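Local atomic coordinates of ankyrin repeat domain-containing protein EMB506, chloroplastic (Arabidopsis thaliana, PDB entry 6JD6), a protein that takes part in the initial differentiation of the proplastid during embryo development and is required for correct development of cotyledons and leaf margins. Residues N134-D137 / I138-D142; V194-L197 / F198-V202. All blocks are in the same frame, centred on the assembly; numbering follows the deposited sequence.

Overall arrangement
The chain is an all-helical ankyrin solenoid, and both contacts sit where a helix gives way to a loop. Contact 1 comes first, in the loop that runs from helix 125-133 to helix 148-154, with its residues up to D140 in repeat ANK 1. Contact 2 follows in ANK 3, at the end of helix 191-199 and the start of the loop beyond it. Their centres are 22 Å apart and their nearest atoms about 10 Å, so they do not touch. Contact 1 is a polar turn at the surface; contact 2 is a partly buried helix end packed between helices 158-166 and 224-232. Both tie neighbouring parts of the solenoid together, contact 1 by reaching A169 and N170.

Contact 1: N134-D137 / I138-D142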
loop_
_atom_site.group_PDB
_atom_site.type_symbol
_atom_site.label_atom_id
_atom_site.label_comp_id
_atom_site.label_asym_id
_atom_site.label_seq_id
_atom_site.Cartn_x
_atom_site.Cartn_y
_atom_site.Cartn_z
ATOM N N ASN A 134 -19.647 -10.368 10.284
ATOM C CA ASN A 134 -20.783 -9.538 10.677
ATOM C C ASN A 134 -21.507 -8.901 9.491
ATOM O O ASN A 134 -22.366 -8.041 9.673
ATOM C CB ASN A 134 -20.356 -8.462 11.680
ATOM C CG ASN A 134 -20.295 -8.984 13.102
ATOM O OD1 ASN A 134 -21.237 -9.615 13.586
ATOM N ND2 ASN A 134 -19.180 -8.733 13.777
ATOM N N GLY A 135 -21.151 -9.314 8.279
ATOM C CA GLY A 135 -21.912 -8.923 7.105
ATOM C C GLY A 135 -21.239 -8.021 6.086
ATOM O O GLY A 135 -21.815 -7.749 5.035
ATOM N N LEU A 136 -20.035 -7.544 6.382
ATOM C CA LEU A 136 -19.306 -6.727 5.416
ATOM C C LEU A 136 -18.746 -7.601 4.294
ATOM O O LEU A 136 -18.051 -8.584 4.550
ATOM C CB LEU A 136 -18.175 -5.944 6.090
ATOM C CG LEU A 136 -17.329 -5.093 5.137
ATOM C CD1 LEU A 136 -18.176 -4.008 4.480
ATOM C CD2 LEU A 136 -16.122 -4.488 5.852
ATOM N N ASP A 137 -19.064 -7.245 3.055
ATOM C CA ASP A 137 -18.596 -7.997 1.896
ATOM C C ASP A 137 -17.071 -7.978 1.847
ATOM O O ASP A 137 -16.452 -6.921 1.944
ATOM C CB ASP A 137 -19.196 -7.406 0.616
ATOM C CG ASP A 137 -18.736 -8.125 -0.645
ATOM O OD1 ASP A 137 -18.102 -9.194 -0.545
ATOM O OD2 ASP A 137 -19.026 -7.618 -1.748
ATOM N N ILE A 138 -16.467 -9.154 1.710
ATOM C CA ILE A 138 -15.012 -9.254 1.637
ATOM C C ILE A 138 -14.475 -8.476 0.428
ATOM O O ILE A 138 -13.363 -7.953 0.458
ATOM C CB ILE A 138 -14.547 -10.733 1.606
ATOM C CG1 ILE A 138 -13.028 -10.838 1.754
ATOM C CG2 ILE A 138 -15.039 -11.442 0.341
ATOM C CD1 ILE A 138 -12.539 -12.260 1.989
ATOM N N ASP A 139 -15.291 -8.374 -0.618
ATOM C CA ASP A 139 -14.919 -7.631 -1.818
ATOM C C ASP A 139 -15.512 -6.223 -1.843
ATOM O O ASP A 139 -15.699 -5.643 -2.913
ATOM C CB ASP A 139 -15.352 -8.388 -3.076
ATOM C CG ASP A 139 -14.642 -9.715 -3.230
ATOM O OD1 ASP A 139 -13.427 -9.778 -2.940
ATOM O OD2 ASP A 139 -15.300 -10.693 -3.640
ATOM N N ASP A 140 -15.816 -5.686 -0.666
ATOM C CA ASP A 140 -16.244 -4.295 -0.548
ATOM C C ASP A 140 -15.202 -3.364 -1.173
ATOM O O ASP A 140 -14.011 -3.488 -0.894
ATOM C CB ASP A 140 -16.456 -3.938 0.925
ATOM C CG ASP A 140 -16.872 -2.497 1.119
ATOM O OD1 ASP A 140 -16.034 -1.697 1.591
ATOM O OD2 ASP A 140 -18.032 -2.165 0.791
ATOM N N VAL A 141 -15.650 -2.446 -2.026
ATOM C CA VAL A 141 -14.730 -1.557 -2.741
ATOM C C VAL A 141 -14.736 -0.127 -2.202
ATOM O O VAL A 141 -15.730 0.330 -1.640
ATOM C CB VAL A 141 -15.033 -1.515 -4.254
ATOM C CG1 VAL A 141 -14.762 -2.870 -4.891
ATOM C CG2 VAL A 141 -16.467 -1.080 -4.501
ATOM N N ASP A 142 -13.623 0.579 -2.380
ATOM C CA ASP A 142 -13.549 1.978 -1.972
ATOM C C ASP A 142 -13.804 2.935 -3.137
ATOM O O ASP A 142 -14.381 2.552 -4.156
ATOM C CB ASP A 142 -12.222 2.297 -1.259
ATOM C CG ASP A 142 -10.996 2.129 -2.155
ATOM O OD1 ASP A 142 -11.133 2.061 -3.397
ATOM O OD2 ASP A 142 -9.874 2.080 -1.605
#
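D137 to D140 form a type I beta turn, closed by a hydrogen bond from the amide of D140, with D140 N 3.0 Å from D137 O. The turn belongs to the long loop by which the ankyrin fold leads from helix 125-133 to helix 148-154. D137 reinforces it with its own side chain: OD1 accepts the amide of D139 at 2.9 Å, nearly straight at 165°, which makes an Asx turn laid over the beta turn. One aspartate thus holds two successive amides, one through its backbone oxygen and one through its carboxylate. With CG opposite the backbone N (chi1 179°), the D137 carboxylate folds forward beside its own carbonyl and reaches the next peptides; the D139 N-H comes down on it from above the carboxylate plane.

The price is a concentration of negative charge. D137 OD1 lies 4.4 Å from D139 OD2, a pair of like charges that would tend to raise each other's proton affinity. D139 turns its other oxygen, OD1, to the amide of N170 in the following loop, a bond that ties this turn to its neighbour. I138 sends its side chain outward from the turn, onto A169 of the same neighbouring loop, while its CG2 still brushes D137 OD1 at 3.9 Å.

Upstream, G135 is the C-prime residue of the Schellman motif that ends helix 125-133. Its positive phi, 114°, would jam a side chain against the carbonyl oxygen of N134. The side chains of L136 and D140 cross at about a right angle. The CD1 methyl of L136 rests 3.9 Å from D140 CG, and D140 CB sits 3.2 Å from D137 O.

Contact 2: V194-L197 / F198-V202; sequences VKLL and FKYNV
The F198 ring carries V194 O over one face, 3.4 Å above its plane and displaced toward the rim, while K195 CA approaches it obliquely. Y200 is met differently: L196 O lies at its ring edge, near the plane, 3.3 Å from Y200 CD2.

V194 and F198 run side by side and point the same way, so that V194 CG1 touches F198 CZ at 3.5 Å. The oxygen over the ring is also the acceptor for the F198 amide, a 3.2 Å bond from F198 N to V194 O. F198 CG stands opposite its carbonyl carbon (chi1 -70°), which swings the ring back along the helix over that oxygen. L196 and Y200 pair likewise, with L196 CD1 3.9 Å from Y200 CE2, and both lean on L165 of helix 158-166.

This is the closing turn of helix 191-199 in ankyrin repeat ANK 3, where the bonding pattern changes from i to i+4 toward i to i+3. K199 N makes a weak bond to L196 O. L197 O takes Y200 N at 3.0 Å, from above its carbonyl plane, and more weakly V202 N at 3.4 Å, though that bond is almost straight at 169°.

F198 also reaches I229 and L230 of helix 224-232; with an alanine here, V194 CG1 would lose its ring contact and a gap would probably open between the two helices. On the buried side L197 packs on I182 and A185, and its CB meets V202 CG2 at 4.0 Å, the two side chains both resting on P171.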
loop_
_atom_site.group_PDB
_atom_site.type_symbol
_atom_site.label_atom_id
_atom_site.label_comp_id
_atom_site.label_asym_id
_atom_site.label_seq_id
_atom_site.Cartn_x
_atom_site.Cartn_y
_atom_site.Cartn_z
ATOM N N VAL A 194 2.598 -13.700 -6.453
ATOM C CA VAL A 194 2.418 -13.977 -7.876
ATOM C C VAL A 194 2.168 -15.468 -8.120
ATOM O O VAL A 194 1.223 -15.838 -8.819
ATOM C CB VAL A 194 3.636 -13.507 -8.704
ATOM C CG1 VAL A 194 3.550 -14.021 -10.138
ATOM C CG2 VAL A 194 3.744 -11.985 -8.682
ATOM N N LYS A 195 3.007 -16.317 -7.531
ATOM C CA LYS A 195 2.842 -17.765 -7.638
ATOM C C LYS A 195 1.505 -18.224 -7.064
ATOM O O LYS A 195 0.863 -19.122 -7.605
ATOM C CB LYS A 195 3.975 -18.497 -6.910
ATOM C CG LYS A 195 5.346 -18.351 -7.548
ATOM C CD LYS A 195 6.396 -19.084 -6.722
ATOM C CE LYS A 195 7.767 -19.005 -7.366
ATOM N NZ LYS A 195 8.805 -19.709 -6.567
ATOM N N LEU A 196 1.100 -17.616 -5.955
ATOM C CA LEU A 196 -0.167 -17.960 -5.327
ATOM C C LEU A 196 -1.358 -17.578 -6.210
ATOM O O LEU A 196 -2.337 -18.319 -6.291
ATOM C CB LEU A 196 -0.283 -17.295 -3.954
ATOM C CG LEU A 196 -1.527 -17.640 -3.135
ATOM C CD1 LEU A 196 -1.687 -19.149 -3.000
ATOM C CD2 LEU A 196 -1.446 -16.989 -1.767
ATOM N N LEU A 197 -1.272 -16.420 -6.864
ATOM C CA LEU A 197 -2.344 -15.964 -7.748
ATOM C C LEU A 197 -2.516 -16.882 -8.961
ATOM O O LEU A 197 -3.631 -17.054 -9.460
ATOM C CB LEU A 197 -2.122 -14.511 -8.191
ATOM C CG LEU A 197 -2.331 -13.432 -7.118
ATOM C CD1 LEU A 197 -1.891 -12.058 -7.618
ATOM C CD2 LEU A 197 -3.783 -13.384 -6.651
ATOM N N PHE A 198 -1.418 -17.472 -9.430
ATOM C CA PHE A 198 -1.486 -18.449 -10.515
ATOM C C PHE A 198 -2.380 -19.614 -10.119
ATOM O O PHE A 198 -3.101 -20.167 -10.947
ATOM C CB PHE A 198 -0.096 -18.985 -10.866
ATOM C CG PHE A 198 0.800 -17.979 -11.524
ATOM C CD1 PHE A 198 0.277 -16.837 -12.107
ATOM C CD2 PHE A 198 2.171 -18.182 -11.568
ATOM C CE1 PHE A 198 1.104 -15.915 -12.719
ATOM C CE2 PHE A 198 3.004 -17.262 -12.177
ATOM C CZ PHE A 198 2.470 -16.128 -12.754
ATOM N N LYS A 199 -2.325 -19.988 -8.845
ATOM C CA LYS A 199 -3.100 -21.123 -8.351
ATOM C C LYS A 199 -4.596 -20.822 -8.314
ATOM O O LYS A 199 -5.419 -21.733 -8.285
ATOM C CB LYS A 199 -2.591 -21.565 -6.976
ATOM C CG LYS A 199 -1.168 -22.101 -7.020
ATOM C CD LYS A 199 -0.737 -22.695 -5.694
ATOM C CE LYS A 199 0.609 -23.397 -5.833
ATOM N NZ LYS A 199 0.928 -24.250 -4.650
ATOM N N TYR A 200 -4.939 -19.539 -8.330
ATOM C CA TYR A 200 -6.335 -19.125 -8.406
ATOM C C TYR A 200 -6.728 -18.813 -9.845
ATOM O O TYR A 200 -7.798 -18.263 -10.106
ATOM C CB TYR A 200 -6.594 -17.934 -7.480
ATOM C CG TYR A 200 -6.604 -18.339 -6.025
ATOM C CD1 TYR A 200 -7.782 -18.738 -5.406
ATOM C CD2 TYR A 200 -5.433 -18.355 -5.279
ATOM C CE1 TYR A 200 -7.797 -19.125 -4.078
ATOM C CE2 TYR A 200 -5.438 -18.741 -3.951
ATOM C CZ TYR A 200 -6.623 -19.125 -3.357
ATOM O OH TYR A 200 -6.637 -19.510 -2.037
ATOM N N ASN A 201 -5.848 -19.181 -10.770
ATOM C CA ASN A 201 -6.100 -19.051 -12.201
ATOM C C ASN A 201 -6.475 -17.642 -12.646
ATOM O O ASN A 201 -7.392 -17.460 -13.443
ATOM C CB ASN A 201 -7.159 -20.058 -12.658
ATOM C CG ASN A 201 -6.712 -21.493 -12.470
ATOM O OD1 ASN A 201 -5.824 -21.974 -13.175
ATOM N ND2 ASN A 201 -7.326 -22.188 -11.517
ATOM N N VAL A 202 -5.762 -16.648 -12.129
ATOM C CA VAL A 202 -5.970 -15.276 -12.563
ATOM C C VAL A 202 -5.545 -15.113 -14.018
ATOM O O VAL A 202 -4.742 -15.889 -14.541
ATOM C CB VAL A 202 -5.192 -14.267 -11.688
ATOM C CG1 VAL A 202 -5.586 -14.420 -10.218
ATOM C CG2 VAL A 202 -3.687 -14.441 -11.872
#